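Local coordinates for protein Non-reducing end alpha-L-arabinofuranosidase BoGH43B (Bacteroides ovatus, PDB 5JOZ) that hydrolyses terminal non-reducing alpha-L-arabinofuranoside residues from xyloglucan side branches, converting 'S' units to 'X' units during xyloglucan breakdown, at residues Met136-Pro141 against Gly157-Ala162; Tyr188-Glu193 against Ala239-Leu244; Thr348-Asn351 against Asn355-Pro358; Asn397-Leu402 against Arg466-Glu471. All coordinates share one frame; numbering follows the deposited sequence.

In the fold
Along the chain the four contacts follow one another in series, and none nests in or crosses another. Interaction 1 closes a 15-residue excursion within the third sheet of the five-bladed propeller of the family 43 domain. Interaction 2 spans 45 residues and ties the fourth sheet to the first strand of the fifth. The two meet where Leu139 CD2 packs against Ile189 CG1 at 4.1 Å, so the third and fourth sheets are joined there. Interactions 3 and 4 belong to the concanavalin A-like domain. Interaction 3 bridges three residues in one loop, interaction 4 spans 63 residues and brings the connection after strand 456-464 against strand 397-406, and their centres lie about 19 Å apart.

Interaction 1 (Met136-Pro141 against Gly157-Ala162); sequences MYFLSP and GTFVEA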
loop_
_atom_site.group_PDB
_atom_site.type_symbol
_atom_site.label_atom_id
_atom_site.label_comp_id
_atom_site.label_asym_id
_atom_site.label_seq_id
_atom_site.Cartn_x
_atom_site.Cartn_y
_atom_site.Cartn_z
ATOM N N MET A 136 0.726 17.761 21.659
ATOM C CA MET A 136 0.850 16.702 20.669
ATOM C C MET A 136 0.858 15.362 21.398
ATOM O O MET A 136 1.895 14.946 21.933
ATOM C CB MET A 136 2.131 16.901 19.863
ATOM C CG MET A 136 2.444 15.821 18.844
ATOM S SD MET A 136 3.930 16.292 17.943
ATOM C CE MET A 136 4.469 14.728 17.262
ATOM N N TYR A 137 -0.305 14.696 21.412
ATOM C CA TYR A 137 -0.462 13.391 22.064
ATOM C C TYR A 137 0.095 12.266 21.196
ATOM O O TYR A 137 -0.027 12.306 19.979
ATOM C CB TYR A 137 -1.934 13.104 22.401
ATOM C CG TYR A 137 -2.438 13.894 23.573
ATOM C CD1 TYR A 137 -2.341 13.385 24.864
ATOM C CD2 TYR A 137 -3.019 15.148 23.399
ATOM C CE1 TYR A 137 -2.791 14.116 25.952
ATOM C CE2 TYR A 137 -3.486 15.879 24.486
ATOM C CZ TYR A 137 -3.359 15.357 25.755
ATOM O OH TYR A 137 -3.812 16.060 26.835
ATOM N N PHE A 138 0.700 11.275 21.846
ATOM C CA PHE A 138 1.235 10.072 21.201
ATOM C C PHE A 138 0.495 8.931 21.863
ATOM O O PHE A 138 0.564 8.790 23.077
ATOM C CB PHE A 138 2.753 9.943 21.433
ATOM C CG PHE A 138 3.370 8.649 20.920
ATOM C CD1 PHE A 138 3.283 7.460 21.660
ATOM C CD2 PHE A 138 4.088 8.630 19.722
ATOM C CE1 PHE A 138 3.862 6.280 21.200
ATOM C CE2 PHE A 138 4.672 7.448 19.253
ATOM C CZ PHE A 138 4.560 6.269 19.993
ATOM N N LEU A 139 -0.219 8.141 21.062
ATOM C CA LEU A 139 -0.921 6.971 21.528
ATOM C C LEU A 139 -0.377 5.772 20.743
ATOM O O LEU A 139 -0.228 5.844 19.519
ATOM C CB LEU A 139 -2.418 7.177 21.320
ATOM C CG LEU A 139 -3.389 6.049 21.679
ATOM C CD1 LEU A 139 -3.410 5.773 23.171
ATOM C CD2 LEU A 139 -4.786 6.390 21.188
ATOM N N SER A 140 -0.045 4.693 21.445
ATOM C CA SER A 140 0.333 3.449 20.804
ATOM C C SER A 140 -0.079 2.263 21.659
ATOM O O SER A 140 -0.250 2.422 22.869
ATOM C CB SER A 140 1.839 3.404 20.588
ATOM O OG SER A 140 2.511 3.080 21.797
ATOM N N PRO A 141 -0.235 1.071 21.043
ATOM C CA PRO A 141 -0.308 -0.161 21.818
ATOM C C PRO A 141 1.063 -0.546 22.330
ATOM O O PRO A 141 2.060 -0.069 21.795
ATOM C CB PRO A 141 -0.811 -1.195 20.810
ATOM C CG PRO A 141 -0.374 -0.687 19.487
ATOM C CD PRO A 141 -0.363 0.814 19.601
ATOM N N GLY A 157 10.664 15.774 18.992
ATOM C CA GLY A 157 10.163 14.395 19.127
ATOM C C GLY A 157 10.357 13.747 20.496
ATOM O O GLY A 157 10.150 12.534 20.651
ATOM N N THR A 158 10.734 14.549 21.494
ATOM C CA THR A 158 11.018 14.054 22.842
ATOM C C THR A 158 9.726 14.066 23.651
ATOM O O THR A 158 8.847 14.904 23.431
ATOM C CB THR A 158 12.068 14.936 23.568
ATOM O OG1 THR A 158 13.095 15.345 22.650
ATOM C CG2 THR A 158 12.700 14.175 24.740
ATOM N N PHE A 159 9.616 13.140 24.590
ATOM C CA PHE A 159 8.456 13.090 25.469
ATOM C C PHE A 159 8.566 14.130 26.577
ATOM O O PHE A 159 9.446 14.029 27.436
ATOM C CB PHE A 159 8.283 11.690 26.060
ATOM C CG PHE A 159 7.845 10.688 25.047
ATOM C CD1 PHE A 159 6.516 10.628 24.654
ATOM C CD2 PHE A 159 8.765 9.840 24.445
ATOM C CE1 PHE A 159 6.105 9.716 23.700
ATOM C CE2 PHE A 159 8.358 8.923 23.491
ATOM C CZ PHE A 159 7.027 8.864 23.117
ATOM N N VAL A 160 7.686 15.133 26.523
ATOM C CA VAL A 160 7.530 16.112 27.609
ATOM C C VAL A 160 6.715 15.524 28.774
ATOM O O VAL A 160 7.031 15.793 29.942
ATOM C CB VAL A 160 6.970 17.486 27.122
ATOM C CG1 VAL A 160 7.903 18.097 26.088
ATOM C CG2 VAL A 160 5.553 17.404 26.559
ATOM N N GLU A 161 5.672 14.744 28.455
ATOM C CA GLU A 161 4.972 13.892 29.436
ATOM C C GLU A 161 5.161 12.454 28.963
ATOM O O GLU A 161 4.809 12.122 27.830
ATOM C CB GLU A 161 3.471 14.236 29.560
ATOM C CG GLU A 161 3.163 15.727 29.738
ATOM C CD GLU A 161 1.687 16.054 30.008
ATOM O OE1 GLU A 161 1.197 17.053 29.423
ATOM O OE2 GLU A 161 1.023 15.343 30.813
ATOM N N ALA A 162 5.724 11.606 29.819
ATOM C CA ALA A 162 6.110 10.256 29.417
ATOM C C ALA A 162 4.925 9.332 29.208
ATOM O O ALA A 162 3.843 9.547 29.755
ATOM C CB ALA A 162 7.054 9.648 30.430
#
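Two residues along the strand from Phe138, which meets Phe159 across the contact, Ser140 OG donates a hydrogen bond to Pro141 O at 3.2 Å, coming from above the carbonyl plane. This bond stays within 136-141; what joins the two segments is a T-shaped aromatic pair. Phe159 presents its edge to the face of Phe138, with ring centroids 5.5 Å apart and planes at 87°. Its CZ stands over the centre of the Phe138 ring, 4.2 Å above the plane, while its CE1 lies 4.0 Å from Phe138 CG. The Phe138 ring is offered to this edge because CG is anti to the backbone N (chi1 174°). In the four-stranded propeller blade the partners come from strands 135-141 and 159-168, which are not hydrogen-bonded neighbours: strand 146-152 runs between them, and its Met152 touches both phenylalanine side chains. Just past Phe159, Val160 and Glu161 both face Val151 in a classic beta bulge, and Glu161 OE1 forms a salt bridge with Lys135 NZ. With a C-H edge directed at a pi face, the pair is held by dispersion and weak electrostatics that depend on ring orientation, and needs neither charge nor a polar bond between the segments.

Interaction 2 (Tyr188-Glu193 against Ala239-Leu244); sequences YIMSAE and ADLVQL
Met190 carries this contact, burying far more surface than either partner, Leu241 or Ala239. CG lies anti to the backbone N (chi1 -170°), which sends the thioether across to the other strand; the bend at chi3 (69°) then lays the terminal methyl against the backbone. There Met190 CE sits 3.4 Å from Ala239 O and 4.0 Å from Ala239 CB, touching both the carbonyl and the methyl of that residue. The sulfur faces the isobutyl group of Leu241: Met190 SD is 3.8 Å from Leu241 CD2. Leu241 CG is also 3.8 Å from Met190 CE, and the branched end therefore crosses the outer part of the thioether at a slant, touching both sulfur and methyl. Shortened to an alanine, Leu241 would probably open a gap beside the Met190 sulfur and leave the thioether freer to turn. The axes of strands 188-193 and 239-243 approach to 7.7 Å, with 149° between their directions, roughly antiparallel yet in different sheets, so side chains do the joining. Strand 186-193 is paired with strands 176-183 and 201-207, whose Tyr181 and Glu202 also touch Met190; strand 234-243 begins the next propeller blade, where Cys253 and Trp249 of strand 249-256 pack on Ala239 and Leu241.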
loop_
_atom_site.group_PDB
_atom_site.type_symbol
_atom_site.label_atom_id
_atom_site.label_comp_id
_atom_site.label_asym_id
_atom_site.label_seq_id
_atom_site.Cartn_x
_atom_site.Cartn_y
_atom_site.Cartn_z
ATOM N N TYR A 188 -11.677 10.095 23.224
ATOM C CA TYR A 188 -12.011 8.786 22.680
ATOM C C TYR A 188 -10.772 8.092 22.178
ATOM O O TYR A 188 -9.937 8.709 21.522
ATOM C CB TYR A 188 -12.964 8.906 21.489
ATOM C CG TYR A 188 -14.365 9.337 21.816
ATOM C CD1 TYR A 188 -14.682 10.681 21.950
ATOM C CD2 TYR A 188 -15.390 8.406 21.942
ATOM C CE1 TYR A 188 -15.976 11.085 22.221
ATOM C CE2 TYR A 188 -16.685 8.802 22.214
ATOM C CZ TYR A 188 -16.969 10.144 22.355
ATOM O OH TYR A 188 -18.241 10.551 22.639
ATOM N N ILE A 189 -10.682 6.800 22.469
ATOM C CA ILE A 189 -9.690 5.905 21.899
ATOM C C ILE A 189 -10.466 4.915 21.041
ATOM O O ILE A 189 -11.232 4.105 21.560
ATOM C CB ILE A 189 -8.880 5.157 22.984
ATOM C CG1 ILE A 189 -7.962 6.143 23.709
ATOM C CG2 ILE A 189 -8.050 4.025 22.366
ATOM C CD1 ILE A 189 -7.273 5.572 24.934
ATOM N N MET A 190 -10.271 5.006 19.725
ATOM C CA MET A 190 -10.890 4.103 18.764
ATOM C C MET A 190 -9.775 3.190 18.286
ATOM O O MET A 190 -8.670 3.647 18.009
ATOM C CB MET A 190 -11.482 4.904 17.604
ATOM C CG MET A 190 -12.363 4.099 16.646
ATOM S SD MET A 190 -12.950 5.055 15.224
ATOM C CE MET A 190 -11.419 5.306 14.327
ATOM N N SER A 191 -10.052 1.900 18.184
ATOM C CA SER A 191 -8.999 0.932 17.888
ATOM C C SER A 191 -9.546 -0.281 17.146
ATOM O O SER A 191 -10.754 -0.445 16.997
ATOM C CB SER A 191 -8.335 0.504 19.199
ATOM O OG SER A 191 -9.294 -0.068 20.071
ATOM N N ALA A 192 -8.627 -1.119 16.693
ATOM C CA ALA A 192 -8.933 -2.326 15.945
ATOM C C ALA A 192 -8.620 -3.562 16.790
ATOM O O ALA A 192 -7.686 -3.538 17.587
ATOM C CB ALA A 192 -8.123 -2.344 14.655
ATOM N N GLU A 193 -9.415 -4.623 16.609
ATOM C CA GLU A 193 -9.256 -5.916 17.302
ATOM C C GLU A 193 -9.772 -7.039 16.426
ATOM O O GLU A 193 -10.491 -6.781 15.471
ATOM C CB GLU A 193 -10.089 -5.969 18.593
ATOM C CG GLU A 193 -9.850 -4.832 19.539
ATOM C CD GLU A 193 -10.540 -4.977 20.874
ATOM O OE1 GLU A 193 -11.509 -5.760 21.008
ATOM O OE2 GLU A 193 -10.088 -4.268 21.803
ATOM N N ALA A 239 -9.747 1.772 11.191
ATOM C CA ALA A 239 -10.353 3.014 10.754
ATOM C C ALA A 239 -9.670 4.271 11.322
ATOM O O ALA A 239 -8.933 4.199 12.303
ATOM C CB ALA A 239 -11.826 3.023 11.122
ATOM N N ASP A 240 -9.930 5.401 10.657
ATOM C CA ASP A 240 -9.563 6.731 11.110
ATOM C C ASP A 240 -10.730 7.675 10.796
ATOM O O ASP A 240 -11.294 7.613 9.713
ATOM C CB ASP A 240 -8.273 7.206 10.413
ATOM C CG ASP A 240 -7.612 8.405 11.124
ATOM O OD1 ASP A 240 -8.095 8.855 12.188
ATOM O OD2 ASP A 240 -6.591 8.917 10.609
ATOM N N LEU A 241 -11.097 8.527 11.747
ATOM C CA LEU A 241 -12.251 9.422 11.586
ATOM C C LEU A 241 -11.845 10.754 10.954
ATOM O O LEU A 241 -10.702 11.155 11.028
ATOM C CB LEU A 241 -12.942 9.668 12.935
ATOM C CG LEU A 241 -13.502 8.461 13.698
ATOM C CD1 LEU A 241 -14.264 8.925 14.925
ATOM C CD2 LEU A 241 -14.413 7.578 12.861
ATOM N N VAL A 242 -12.795 11.418 10.311
ATOM C CA VAL A 242 -12.617 12.790 9.809
ATOM C C VAL A 242 -13.951 13.512 9.886
ATOM O O VAL A 242 -14.994 12.922 9.592
ATOM C CB VAL A 242 -12.107 12.824 8.344
ATOM C CG1 VAL A 242 -13.005 12.017 7.401
ATOM C CG2 VAL A 242 -11.966 14.253 7.845
ATOM N N GLN A 243 -13.925 14.779 10.273
ATOM C CA GLN A 243 -15.148 15.566 10.359
ATOM C C GLN A 243 -15.143 16.635 9.267
ATOM O O GLN A 243 -14.126 17.283 9.033
ATOM C CB GLN A 243 -15.290 16.212 11.742
ATOM C CG GLN A 243 -16.682 16.783 11.979
ATOM C CD GLN A 243 -16.829 17.596 13.268
ATOM O OE1 GLN A 243 -15.883 18.203 13.752
ATOM N NE2 GLN A 243 -18.046 17.625 13.810
ATOM N N LEU A 244 -16.297 16.824 8.632
ATOM C CA LEU A 244 -16.483 17.844 7.594
ATOM C C LEU A 244 -16.940 19.175 8.192
ATOM O O LEU A 244 -17.394 19.233 9.332
ATOM C CB LEU A 244 -17.534 17.378 6.586
ATOM C CG LEU A 244 -17.380 15.977 6.019
ATOM C CD1 LEU A 244 -18.477 15.664 5.010
ATOM C CD2 LEU A 244 -16.027 15.834 5.375
#

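Interaction 3 (Thr348-Asn351 against Asn355-Pro358); sequences TAIN and NDSP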
loop_
_atom_site.group_PDB
_atom_site.type_symbol
_atom_site.label_atom_id
_atom_site.label_comp_id
_atom_site.label_asym_id
_atom_site.label_seq_id
_atom_site.Cartn_x
_atom_site.Cartn_y
_atom_site.Cartn_z
ATOM N N THR A 348 21.078 -6.250 -12.631
ATOM C CA THR A 348 22.303 -6.528 -11.902
ATOM C C THR A 348 22.315 -8.005 -11.524
ATOM O O THR A 348 21.415 -8.756 -11.910
ATOM C CB THR A 348 22.379 -5.659 -10.626
ATOM O OG1 THR A 348 21.359 -6.061 -9.704
ATOM C CG2 THR A 348 22.204 -4.188 -10.968
ATOM N N ALA A 349 23.338 -8.414 -10.774
ATOM C CA ALA A 349 23.383 -9.748 -10.136
ATOM C C ALA A 349 22.213 -9.991 -9.196
ATOM O O ALA A 349 21.770 -11.133 -9.053
ATOM C CB ALA A 349 24.690 -9.931 -9.368
ATOM N N ILE A 350 21.729 -8.916 -8.564
ATOM C CA ILE A 350 20.643 -8.990 -7.588
ATOM C C ILE A 350 19.387 -9.551 -8.260
ATOM O O ILE A 350 19.005 -9.085 -9.339
ATOM C CB ILE A 350 20.290 -7.598 -6.990
ATOM C CG1 ILE A 350 21.529 -6.825 -6.473
ATOM C CG2 ILE A 350 19.252 -7.743 -5.880
ATOM C CD1 ILE A 350 22.472 -7.646 -5.624
ATOM N N ASN A 351 18.792 -10.573 -7.647
ATOM C CA ASN A 351 17.404 -10.992 -7.935
ATOM C C ASN A 351 16.561 -10.862 -6.643
ATOM O O ASN A 351 16.948 -10.113 -5.740
ATOM C CB ASN A 351 17.346 -12.389 -8.596
ATOM C CG ASN A 351 17.921 -13.512 -7.727
ATOM O OD1 ASN A 351 17.948 -13.447 -6.494
ATOM N ND2 ASN A 351 18.379 -14.571 -8.390
ATOM N N ASN A 355 17.696 -9.687 0.326
ATOM C CA ASN A 355 16.984 -8.535 0.862
ATOM C C ASN A 355 17.764 -7.229 0.595
ATOM O O ASN A 355 18.240 -6.567 1.515
ATOM C CB ASN A 355 16.726 -8.725 2.372
ATOM C CG ASN A 355 15.719 -9.827 2.676
ATOM O OD1 ASN A 355 15.197 -10.493 1.779
ATOM N ND2 ASN A 355 15.434 -10.016 3.960
ATOM N N ASP A 356 17.930 -6.884 -0.676
ATOM C CA ASP A 356 18.232 -5.494 -1.053
ATOM C C ASP A 356 17.366 -5.148 -2.269
ATOM O O ASP A 356 16.211 -5.563 -2.288
ATOM C CB ASP A 356 19.747 -5.211 -1.185
ATOM C CG ASP A 356 20.428 -6.062 -2.219
ATOM O OD1 ASP A 356 19.886 -7.136 -2.575
ATOM O OD2 ASP A 356 21.523 -5.644 -2.656
ATOM N N SER A 357 17.867 -4.397 -3.249
ATOM C CA SER A 357 17.008 -3.815 -4.277
ATOM C C SER A 357 17.324 -4.343 -5.677
ATOM O O SER A 357 18.257 -3.851 -6.333
ATOM C CB SER A 357 17.112 -2.296 -4.241
ATOM O OG SER A 357 16.116 -1.703 -5.049
ATOM N N PRO A 358 16.532 -5.332 -6.155
ATOM C CA PRO A 358 16.658 -5.774 -7.538
ATOM C C PRO A 358 16.152 -4.721 -8.525
ATOM O O PRO A 358 15.352 -3.866 -8.154
ATOM C CB PRO A 358 15.780 -7.027 -7.593
ATOM C CG PRO A 358 14.817 -6.896 -6.476
ATOM C CD PRO A 358 15.376 -5.948 -5.474
HETATM O O HOH W 1 19.606 -4.168 -8.959
#
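The loop between strands 343-345 and 359-364 of the concanavalin A-like domain folds back on itself where Ile350, whose backbone N closes an ST turn, meets Asp356 and Pro358. In that turn Thr348 OG1 accepts from Ile350 N at 3.1 Å, with an N-H...O angle of 135°. The isoleucine then reaches across with both its branches. With CG1 beside the backbone N (chi1 -50°), CG2 stands anti to that nitrogen and fits between the carboxylate and the proline, 3.4 Å from Asp356 OD1 and 3.6 Å from Pro358 N. Its other branch ends in CD1, 3.7 Å from Asp356 OD2, so the aspartate is approached from the opposite direction by two methyl groups. These are van der Waals contacts, and the polar end of Asp356 is served elsewhere, OD1 being hydrogen-bonded to Thr354 OG1. Replacing Ile350 by an alanine would probably open a gap beside the Pro358 ring and leave the carboxylate of Asp356 less confined. Next to it, Asn351 O rests 3.8 Å from Pro358 CB, while the Asn351 side chain turns away to Thr353 and Asn488. The polar link across the loop is one water, which lies 2.7 Å from Thr348 OG1 and donates to Ser357 O at 3.0 Å.

Interaction 4 (Asn397-Leu402 against Arg466-Glu471); sequences NHYDLL and RDVSNE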
loop_
_atom_site.group_PDB
_atom_site.type_symbol
_atom_site.label_atom_id
_atom_site.label_comp_id
_atom_site.label_asym_id
_atom_site.label_seq_id
_atom_site.Cartn_x
_atom_site.Cartn_y
_atom_site.Cartn_z
ATOM N N ASN A 397 7.291 -15.716 -4.133
ATOM C CA ASN A 397 6.070 -16.000 -4.890
ATOM C C ASN A 397 5.828 -14.932 -5.954
ATOM O O ASN A 397 5.465 -13.793 -5.650
ATOM C CB ASN A 397 4.880 -16.115 -3.938
ATOM C CG ASN A 397 4.936 -17.383 -3.080
ATOM O OD1 ASN A 397 4.456 -18.453 -3.477
ATOM N ND2 ASN A 397 5.510 -17.261 -1.893
ATOM N N HIS A 398 6.048 -15.311 -7.205
ATOM C CA HIS A 398 6.002 -14.374 -8.320
ATOM C C HIS A 398 6.019 -15.103 -9.647
ATOM O O HIS A 398 6.683 -16.139 -9.774
ATOM C CB HIS A 398 7.207 -13.418 -8.275
ATOM C CG HIS A 398 8.536 -14.113 -8.238
ATOM N ND1 HIS A 398 9.255 -14.403 -9.378
ATOM C CD2 HIS A 398 9.276 -14.577 -7.202
ATOM C CE1 HIS A 398 10.381 -15.012 -9.051
ATOM N NE2 HIS A 398 10.422 -15.123 -7.735
ATOM N N TYR A 399 5.317 -14.546 -10.633
ATOM C CA TYR A 399 5.282 -15.098 -11.993
ATOM C C TYR A 399 6.085 -14.196 -12.903
ATOM O O TYR A 399 5.825 -13.003 -12.956
ATOM C CB TYR A 399 3.851 -15.174 -12.507
ATOM C CG TYR A 399 2.887 -15.946 -11.619
ATOM C CD1 TYR A 399 3.231 -17.194 -11.091
ATOM C CD2 TYR A 399 1.617 -15.438 -11.330
ATOM C CE1 TYR A 399 2.349 -17.906 -10.299
ATOM C CE2 TYR A 399 0.721 -16.146 -10.537
ATOM C CZ TYR A 399 1.086 -17.381 -10.029
ATOM O OH TYR A 399 0.200 -18.093 -9.254
ATOM N N ASP A 400 7.033 -14.770 -13.642
ATOM C CA ASP A 400 7.995 -14.005 -14.426
ATOM C C ASP A 400 7.795 -14.196 -15.926
ATOM O O ASP A 400 8.050 -15.278 -16.450
ATOM C CB ASP A 400 9.415 -14.456 -14.063
ATOM C CG ASP A 400 9.800 -14.139 -12.633
ATOM O OD1 ASP A 400 9.085 -13.375 -11.943
ATOM O OD2 ASP A 400 10.845 -14.663 -12.189
ATOM N N LEU A 401 7.379 -13.141 -16.617
ATOM C CA LEU A 401 7.253 -13.182 -18.070
ATOM C C LEU A 401 8.483 -12.493 -18.667
ATOM O O LEU A 401 8.489 -11.271 -18.854
ATOM C CB LEU A 401 5.948 -12.531 -18.526
ATOM C CG LEU A 401 5.748 -12.392 -20.035
ATOM C CD1 LEU A 401 5.793 -13.745 -20.716
ATOM C CD2 LEU A 401 4.448 -11.668 -20.329
ATOM N N LEU A 402 9.519 -13.288 -18.962
ATOM C CA LEU A 402 10.847 -12.759 -19.300
ATOM C C LEU A 402 11.368 -13.169 -20.667
ATOM O O LEU A 402 11.016 -14.225 -21.186
ATOM C CB LEU A 402 11.863 -13.205 -18.253
ATOM C CG LEU A 402 11.475 -12.969 -16.790
ATOM C CD1 LEU A 402 12.517 -13.562 -15.853
ATOM C CD2 LEU A 402 11.273 -11.490 -16.500
ATOM N N ARG A 466 -5.029 -17.214 -7.051
ATOM C CA ARG A 466 -5.055 -17.936 -5.775
ATOM C C ARG A 466 -3.666 -18.266 -5.214
ATOM O O ARG A 466 -3.429 -18.118 -4.011
ATOM C CB ARG A 466 -5.849 -19.228 -5.965
ATOM C CG ARG A 466 -6.158 -20.025 -4.709
ATOM C CD ARG A 466 -6.661 -21.405 -5.095
ATOM N NE ARG A 466 -5.621 -22.152 -5.799
ATOM C CZ ARG A 466 -5.764 -23.370 -6.312
ATOM N NH1 ARG A 466 -6.916 -24.032 -6.201
ATOM N NH2 ARG A 466 -4.734 -23.934 -6.935
ATOM N N ASP A 467 -2.753 -18.721 -6.074
ATOM C CA ASP A 467 -1.410 -19.108 -5.610
ATOM C C ASP A 467 -0.531 -17.914 -5.186
ATOM O O ASP A 467 0.527 -18.121 -4.572
ATOM C CB ASP A 467 -0.677 -19.962 -6.658
ATOM C CG ASP A 467 -1.150 -21.406 -6.691
ATOM O OD1 ASP A 467 -1.457 -21.984 -5.623
ATOM O OD2 ASP A 467 -1.188 -21.972 -7.805
ATOM N N VAL A 468 -0.969 -16.687 -5.498
ATOM C CA VAL A 468 -0.287 -15.481 -5.029
ATOM C C VAL A 468 -1.093 -14.721 -3.974
ATOM O O VAL A 468 -0.780 -13.574 -3.663
ATOM C CB VAL A 468 0.155 -14.566 -6.206
ATOM C CG1 VAL A 468 1.289 -15.232 -6.978
ATOM C CG2 VAL A 468 -0.997 -14.205 -7.134
ATOM N N SER A 469 -2.088 -15.379 -3.381
ATOM C CA SER A 469 -3.028 -14.711 -2.502
ATOM C C SER A 469 -2.439 -14.590 -1.102
ATOM O O SER A 469 -1.545 -15.350 -0.726
ATOM C CB SER A 469 -4.353 -15.477 -2.463
ATOM O OG SER A 469 -4.232 -16.660 -1.691
ATOM N N ASN A 470 -2.941 -13.625 -0.339
ATOM C CA ASN A 470 -2.555 -13.462 1.071
ATOM C C ASN A 470 -2.726 -14.755 1.881
ATOM O O ASN A 470 -1.875 -15.096 2.705
ATOM C CB ASN A 470 -3.388 -12.371 1.736
ATOM C CG ASN A 470 -3.000 -12.154 3.183
ATOM O OD1 ASN A 470 -3.751 -12.500 4.101
ATOM N ND2 ASN A 470 -1.800 -11.623 3.398
ATOM N N GLU A 471 -3.817 -15.474 1.624
ATOM C CA GLU A 471 -4.160 -16.669 2.394
ATOM C C GLU A 471 -3.187 -17.823 2.166
ATOM O O GLU A 471 -3.039 -18.672 3.041
ATOM C CB GLU A 471 -5.611 -17.100 2.117
ATOM C CG GLU A 471 -6.670 -16.206 2.776
ATOM C CD GLU A 471 -6.922 -14.886 2.059
ATOM O OE1 GLU A 471 -6.165 -14.527 1.124
ATOM O OE2 GLU A 471 -7.904 -14.200 2.422
#
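Tyr399 lays the outer end of its ring against Val468 and Asp467: Tyr399 CE2 is 3.7 Å from Val468 CG1, which approaches the ring obliquely, and Tyr399 OH is 3.3 Å from Asp467 CB. Tyr399 CG lies anti to the carbonyl carbon (chi1 -55°), which directs the ring toward Val468. The tyrosine and aspartate side chains cross at about a right angle, their flat groups turned 72° apart. The hydroxyl is hydrogen-bonded to Ser464 O; toward Asp467 it meets the CB methylene. On the strand's other side His398 ND1 donates to Asp400 OD1 at 2.8 Å, on the syn side of the carboxylate; Asp400 OD2 also forms a salt bridge with Arg415, which probably helps to fix the carboxylate. The turn carrying Val468 is tied by Arg466 O, which accepts from Ser469 OG at 2.9 Å and from Ser469 N at 3.1 Å, just before the short helix 470-473 that Ser469 precedes as N-cap. Arg466 and Ser469 also touch Tyr263 of the propeller domain. Tyr399 and Val468 both pack on Tyr447 of the facing sheet, an arrangement that belongs to the beta-sandwich of a concanavalin A-like domain, to whose interior the connection between strands 456-464 and 480-486 contributes Val468.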